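Local structure of cellulose 1,4-beta-cellobiosidase (Thermobifida fusca, 4JJJ) at residues G19-F24 and L28-S33; M510-A513 and G517-T520. The protein probably cleaves cellulose as a cellobiohydrolase, this chain being the glycoside hydrolase family 48 catalytic part of a longer, multidomain enzyme. The protein carries 1 engineered substitution. All coordinates share one frame; numbering follows the deposited sequence.

Contact 1 (G19-F24 and L28-S33); sequences GYFREF and LVPYHS. With BGC (beta-D-glucopyranose), chain B.
Tyr20-Phe24 and Leu28-Tyr31 pair as an antiparallel beta hairpin: Arg22 and Val29 form the hydrogen-bonded pair, with Arg22 N to Val29 O and Val29 N to Arg22 O both 2.9 Å, and Tyr31 N to Tyr20 O extends the register beyond the strands. On one face, Leu28 CD1 sits 4.3 Å from the centroid of the Phe21 ring, almost on its normal, while Phe21 CD1 reaches Pro30 CB at 3.9 Å. The other face carries Arg22 and Val29, with Phe24 CD2 against Val29 CG2. Tyr31, its CG beside its own backbone N (chi1 -64°), lays its ring back over the first strand: Gly19 O meets the ring edge in plane, 3.4 Å from CD2, and Arg22 N lies above one face near the rim. Its hydroxyl, 3.5 Å from Arg22 CB, bonds Asp153, a zinc ligand that also forms a salt bridge with Arg22. A leucine in place of Tyr31 would probably cost Asp153 this hydroxyl partner and uncover Arg22 CB. Next along the chain, His32 lines the glycan pocket, and its NE2 bonds Glu40. A water also donates to that same Tyr31 OH and to Phe21 O, the latter at 2.9 Å.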
loop_
_atom_site.group_PDB
_atom_site.type_symbol
_atom_site.label_atom_id
_atom_site.label_comp_id
_atom_site.label_asym_id
_atom_site.label_seq_id
_atom_site.Cartn_x
_atom_site.Cartn_y
_atom_site.Cartn_z
ATOM N N GLY A 19 -13.420 -18.838 -4.801
ATOM C CA GLY A 19 -12.372 -18.392 -5.681
ATOM C C GLY A 19 -11.498 -17.242 -5.199
ATOM O O GLY A 19 -10.884 -16.611 -6.046
ATOM N N TYR A 20 -11.361 -17.040 -3.889
ATOM C CA TYR A 20 -10.484 -15.950 -3.378
ATOM C C TYR A 20 -8.966 -16.257 -3.480
ATOM O O TYR A 20 -8.166 -15.329 -3.324
ATOM C CB TYR A 20 -10.864 -15.579 -1.955
ATOM C CG TYR A 20 -12.135 -14.802 -1.809
ATOM C CD1 TYR A 20 -12.162 -13.433 -2.027
ATOM C CD2 TYR A 20 -13.347 -15.422 -1.495
ATOM C CE1 TYR A 20 -13.306 -12.709 -1.948
ATOM C CE2 TYR A 20 -14.505 -14.711 -1.338
ATOM C CZ TYR A 20 -14.521 -13.363 -1.561
ATOM O OH TYR A 20 -15.677 -12.695 -1.436
ATOM N N PHE A 21 -8.583 -17.524 -3.538
ATOM C CA PHE A 21 -7.221 -17.937 -3.421
ATOM C C PHE A 21 -6.795 -18.924 -4.511
ATOM O O PHE A 21 -7.652 -19.604 -5.111
ATOM C CB PHE A 21 -6.909 -18.652 -2.142
ATOM C CG PHE A 21 -7.167 -17.936 -0.835
ATOM C CD1 PHE A 21 -6.137 -17.359 -0.095
ATOM C CD2 PHE A 21 -8.443 -18.015 -0.226
ATOM C CE1 PHE A 21 -6.328 -16.798 1.134
ATOM C CE2 PHE A 21 -8.614 -17.443 1.012
ATOM C CZ PHE A 21 -7.610 -16.789 1.734
ATOM N N ARG A 22 -5.491 -19.019 -4.736
ATOM C CA ARG A 22 -4.897 -20.177 -5.443
ATOM C C ARG A 22 -4.048 -20.943 -4.454
ATOM O O ARG A 22 -3.274 -20.350 -3.692
ATOM C CB ARG A 22 -4.089 -19.717 -6.635
ATOM C CG ARG A 22 -3.421 -20.881 -7.350
ATOM C CD ARG A 22 -2.892 -20.408 -8.720
ATOM N NE ARG A 22 -2.240 -21.498 -9.458
ATOM C CZ ARG A 22 -2.133 -21.515 -10.781
ATOM N NH1 ARG A 22 -2.673 -20.549 -11.477
ATOM N NH2 ARG A 22 -1.494 -22.516 -11.420
ATOM N N GLU A 23 -4.154 -22.292 -4.477
ATOM C CA GLU A 23 -3.427 -23.132 -3.586
ATOM C C GLU A 23 -2.216 -23.647 -4.339
ATOM O O GLU A 23 -2.310 -24.079 -5.504
ATOM C CB GLU A 23 -4.292 -24.345 -3.202
ATOM C CG GLU A 23 -3.595 -25.110 -2.098
ATOM C CD GLU A 23 -4.447 -26.204 -1.506
ATOM O OE1 GLU A 23 -5.619 -25.941 -1.134
ATOM O OE2 GLU A 23 -3.867 -27.302 -1.348
ATOM N N PHE A 24 -1.105 -23.537 -3.683
ATOM C CA PHE A 24 0.208 -24.075 -4.121
ATOM C C PHE A 24 0.728 -24.987 -3.014
ATOM O O PHE A 24 1.174 -24.550 -1.943
ATOM C CB PHE A 24 1.238 -22.917 -4.334
ATOM C CG PHE A 24 0.911 -21.994 -5.416
ATOM C CD1 PHE A 24 1.467 -22.111 -6.662
ATOM C CD2 PHE A 24 0.066 -20.868 -5.163
ATOM C CE1 PHE A 24 1.157 -21.267 -7.664
ATOM C CE2 PHE A 24 -0.200 -19.998 -6.140
ATOM C CZ PHE A 24 0.327 -20.155 -7.387
ATOM N N LEU A 28 -1.941 -21.190 0.715
ATOM C CA LEU A 28 -2.878 -20.346 -0.005
ATOM C C LEU A 28 -2.269 -18.981 -0.317
ATOM O O LEU A 28 -1.655 -18.375 0.522
ATOM C CB LEU A 28 -4.129 -20.160 0.837
ATOM C CG LEU A 28 -4.848 -21.422 1.241
ATOM C CD1 LEU A 28 -6.006 -21.090 2.110
ATOM C CD2 LEU A 28 -5.315 -22.185 0.068
ATOM N N VAL A 29 -2.534 -18.556 -1.530
ATOM C CA VAL A 29 -2.153 -17.227 -2.017
ATOM C C VAL A 29 -3.430 -16.494 -2.440
ATOM O O VAL A 29 -4.129 -16.897 -3.376
ATOM C CB VAL A 29 -1.164 -17.323 -3.188
ATOM C CG1 VAL A 29 -0.797 -15.906 -3.751
ATOM C CG2 VAL A 29 0.076 -18.034 -2.783
ATOM N N PRO A 30 -3.779 -15.414 -1.731
ATOM C CA PRO A 30 -5.000 -14.694 -2.097
ATOM C C PRO A 30 -4.826 -13.908 -3.377
ATOM O O PRO A 30 -3.732 -13.413 -3.642
ATOM C CB PRO A 30 -5.207 -13.690 -0.949
ATOM C CG PRO A 30 -3.809 -13.423 -0.467
ATOM C CD PRO A 30 -3.135 -14.818 -0.560
ATOM N N TYR A 31 -5.870 -13.806 -4.158
ATOM C CA TYR A 31 -5.916 -12.895 -5.291
ATOM C C TYR A 31 -6.296 -11.532 -4.807
ATOM O O TYR A 31 -6.902 -11.373 -3.770
ATOM C CB TYR A 31 -6.978 -13.380 -6.269
ATOM C CG TYR A 31 -6.750 -14.736 -6.943
ATOM C CD1 TYR A 31 -5.583 -15.001 -7.685
ATOM C CD2 TYR A 31 -7.720 -15.693 -6.908
ATOM C CE1 TYR A 31 -5.433 -16.182 -8.385
ATOM C CE2 TYR A 31 -7.547 -16.881 -7.586
ATOM C CZ TYR A 31 -6.412 -17.090 -8.292
ATOM O OH TYR A 31 -6.260 -18.308 -9.010
ATOM N N HIS A 32 -6.032 -10.509 -5.643
ATOM C CA HIS A 32 -6.536 -9.149 -5.373
ATOM C C HIS A 32 -8.060 -9.164 -5.259
ATOM O O HIS A 32 -8.660 -8.589 -4.383
ATOM C CB HIS A 32 -6.058 -8.178 -6.428
ATOM C CG HIS A 32 -6.657 -6.808 -6.232
ATOM N ND1 HIS A 32 -6.231 -5.954 -5.228
ATOM C CD2 HIS A 32 -7.605 -6.140 -6.926
ATOM C CE1 HIS A 32 -6.913 -4.840 -5.295
ATOM N NE2 HIS A 32 -7.736 -4.896 -6.334
ATOM N N SER A 33 -8.667 -9.907 -6.184
ATOM C CA SER A 33 -10.149 -10.054 -6.216
ATOM C C SER A 33 -10.557 -11.320 -6.897
ATOM O O SER A 33 -9.838 -11.908 -7.682
ATOM C CB SER A 33 -10.822 -8.847 -6.908
ATOM O OG SER A 33 -10.296 -8.685 -8.191
HETATM C C2 BGC B . -7.256 -0.844 -4.176
HETATM C C3 BGC B . -6.167 -1.078 -3.131
HETATM C C4 BGC B . -5.281 0.193 -2.980
HETATM C C5 BGC B . -6.128 1.482 -2.834
HETATM C C6 BGC B . -5.244 2.706 -2.874
HETATM C C1 BGC B . -8.041 0.424 -3.899
HETATM O O2 BGC B . -8.172 -1.930 -4.163
HETATM O O3 BGC B . -5.404 -2.235 -3.552
HETATM O O4 BGC B . -4.418 0.008 -1.839
HETATM O O5 BGC B . -7.090 1.506 -3.896
HETATM O O6 BGC B . -4.498 2.754 -4.075
HETATM O O HOH W 1 -9.420 -12.686 -3.809
HETATM O O HOH W 2 -7.677 -20.414 -7.866
#

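Contact 2 (M510-A513 and G517-T520); sequences MYYA and GDTT
Gly517 donates its N to Ala513 O at 2.8 Å in the tight alpha-alpha connection, a helical hairpin, between helix 499-516 and helix 519-533, two neighbouring helices of the (alpha/alpha)6 barrel. This bond has the i to i+4 spacing of a helical turn, but it is bent, with 138° at the hydrogen, and the donor is tilted out of the carbonyl plane. Gly517 is the first residue to leave helical angles, and its positive phi favours glycine and turns the chain out of the first helix.

Asp518 follows at the N-cap of the second helix. Its CB points back toward the first helix and lies 3.7 Å from Tyr512 CE2, approaching the ring obliquely; the carboxylate and ring planes are 45° apart. The Tyr512 ring gets there because its CG stands anti to the backbone N (chi1 175°), which swings the ring out beside the turn. Asp518 OD2 caps Ala521 N, so one carboxylate oxygen takes up an amide at the start of the second helix, whose positive end would be expected to favour the charged form. A water donates to the other oxygen, Asp518 OD1, at 3.2 Å and, weakly, to Tyr512 OH. The phenol of Tyr512 extends past the turn to Asp442, a calcium ligand on helix 435-450, and thereby links the connection to the neighbourhood of that metal site.

Thr519 and Thr520 then open the second helix, which packs back along the first, with Met510 against Ala525 and Leu529 and Ala513 against Leu522. At the turn itself, Ala513 CB also lies 3.7 Å from the backbone O of Asp518.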
loop_
_atom_site.group_PDB
_atom_site.type_symbol
_atom_site.label_atom_id
_atom_site.label_comp_id
_atom_site.label_asym_id
_atom_site.label_seq_id
_atom_site.Cartn_x
_atom_site.Cartn_y
_atom_site.Cartn_z
ATOM N N MET A 510 -16.405 2.355 15.898
ATOM C CA MET A 510 -16.556 1.430 17.037
ATOM C C MET A 510 -15.410 1.577 18.038
ATOM O O MET A 510 -15.700 1.674 19.243
ATOM C CB MET A 510 -16.647 -0.003 16.538
ATOM C CG MET A 510 -18.063 -0.329 16.005
ATOM S SD MET A 510 -18.279 -2.090 15.699
ATOM C CE MET A 510 -17.019 -2.477 14.481
ATOM N N TYR A 511 -14.161 1.567 17.578
ATOM C CA TYR A 511 -13.008 1.714 18.507
ATOM C C TYR A 511 -13.133 3.012 19.228
ATOM O O TYR A 511 -12.862 3.131 20.466
ATOM C CB TYR A 511 -11.677 1.551 17.751
ATOM C CG TYR A 511 -11.369 0.143 17.356
ATOM C CD1 TYR A 511 -11.458 -0.249 16.044
ATOM C CD2 TYR A 511 -10.909 -0.783 18.285
ATOM C CE1 TYR A 511 -11.131 -1.558 15.707
ATOM C CE2 TYR A 511 -10.599 -2.082 17.992
ATOM C CZ TYR A 511 -10.743 -2.516 16.701
ATOM O OH TYR A 511 -10.406 -3.765 16.270
ATOM N N TYR A 512 -13.447 4.089 18.478
ATOM C CA TYR A 512 -13.605 5.394 19.103
ATOM C C TYR A 512 -14.740 5.441 20.118
ATOM O O TYR A 512 -14.591 5.996 21.225
ATOM C CB TYR A 512 -13.882 6.423 18.029
ATOM C CG TYR A 512 -14.190 7.819 18.566
ATOM C CD1 TYR A 512 -13.187 8.640 19.134
ATOM C CD2 TYR A 512 -15.467 8.310 18.433
ATOM C CE1 TYR A 512 -13.488 9.957 19.604
ATOM C CE2 TYR A 512 -15.766 9.593 18.938
ATOM C CZ TYR A 512 -14.775 10.381 19.470
ATOM O OH TYR A 512 -15.082 11.636 19.845
ATOM N N ALA A 513 -15.845 4.835 19.750
ATOM C CA ALA A 513 -16.989 4.789 20.670
ATOM C C ALA A 513 -16.702 4.021 21.914
ATOM O O ALA A 513 -17.169 4.432 22.983
ATOM C CB ALA A 513 -18.188 4.180 19.959
ATOM N N GLY A 517 -17.101 6.549 24.753
ATOM C CA GLY A 517 -18.515 6.464 25.110
ATOM C C GLY A 517 -19.433 7.227 24.155
ATOM O O GLY A 517 -20.615 7.443 24.473
ATOM N N ASP A 518 -18.927 7.671 22.997
ATOM C CA ASP A 518 -19.662 8.496 22.095
ATOM C C ASP A 518 -20.850 7.757 21.476
ATOM O O ASP A 518 -20.705 6.751 20.784
ATOM C CB ASP A 518 -18.766 8.983 20.957
ATOM C CG ASP A 518 -19.427 10.094 20.173
ATOM O OD1 ASP A 518 -19.460 11.244 20.660
ATOM O OD2 ASP A 518 -20.040 9.869 19.134
ATOM N N THR A 519 -22.058 8.206 21.766
ATOM C CA THR A 519 -23.180 7.403 21.331
ATOM C C THR A 519 -23.543 7.612 19.800
ATOM O O THR A 519 -23.996 6.673 19.199
ATOM C CB THR A 519 -24.467 7.738 22.178
ATOM O OG1 THR A 519 -24.632 9.153 22.110
ATOM C CG2 THR A 519 -24.299 7.140 23.543
ATOM N N THR A 520 -23.261 8.768 19.238
ATOM C CA THR A 520 -23.543 9.018 17.835
ATOM C C THR A 520 -22.644 8.145 16.968
ATOM O O THR A 520 -23.055 7.560 15.965
ATOM C CB THR A 520 -23.337 10.484 17.489
ATOM O OG1 THR A 520 -24.146 11.303 18.405
ATOM C CG2 THR A 520 -23.769 10.790 16.043
HETATM O O HOH W 3 -17.099 12.162 22.635
#

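Overall arrangement
Both contacts are local turns within the same family 48 catalytic domain, each joining segments with three residues between them, but they lie in separate regions: their centres are 35 Å apart and their nearest atoms about 19 Å. Contact 1 comes first along the chain, in the two-stranded sheet 21-24 and 27-30, and packs on helices 50-67 and 71-83; contact 2 comes far later, between helices 499-516 and 519-533. Helix 620-637 is a common neighbour, touched by Tyr20 and Pro30 in one and by Met510 and Tyr511 in the other. Contact 1 borders a zinc site and the glycan pocket, whereas contact 2 lies near a calcium site.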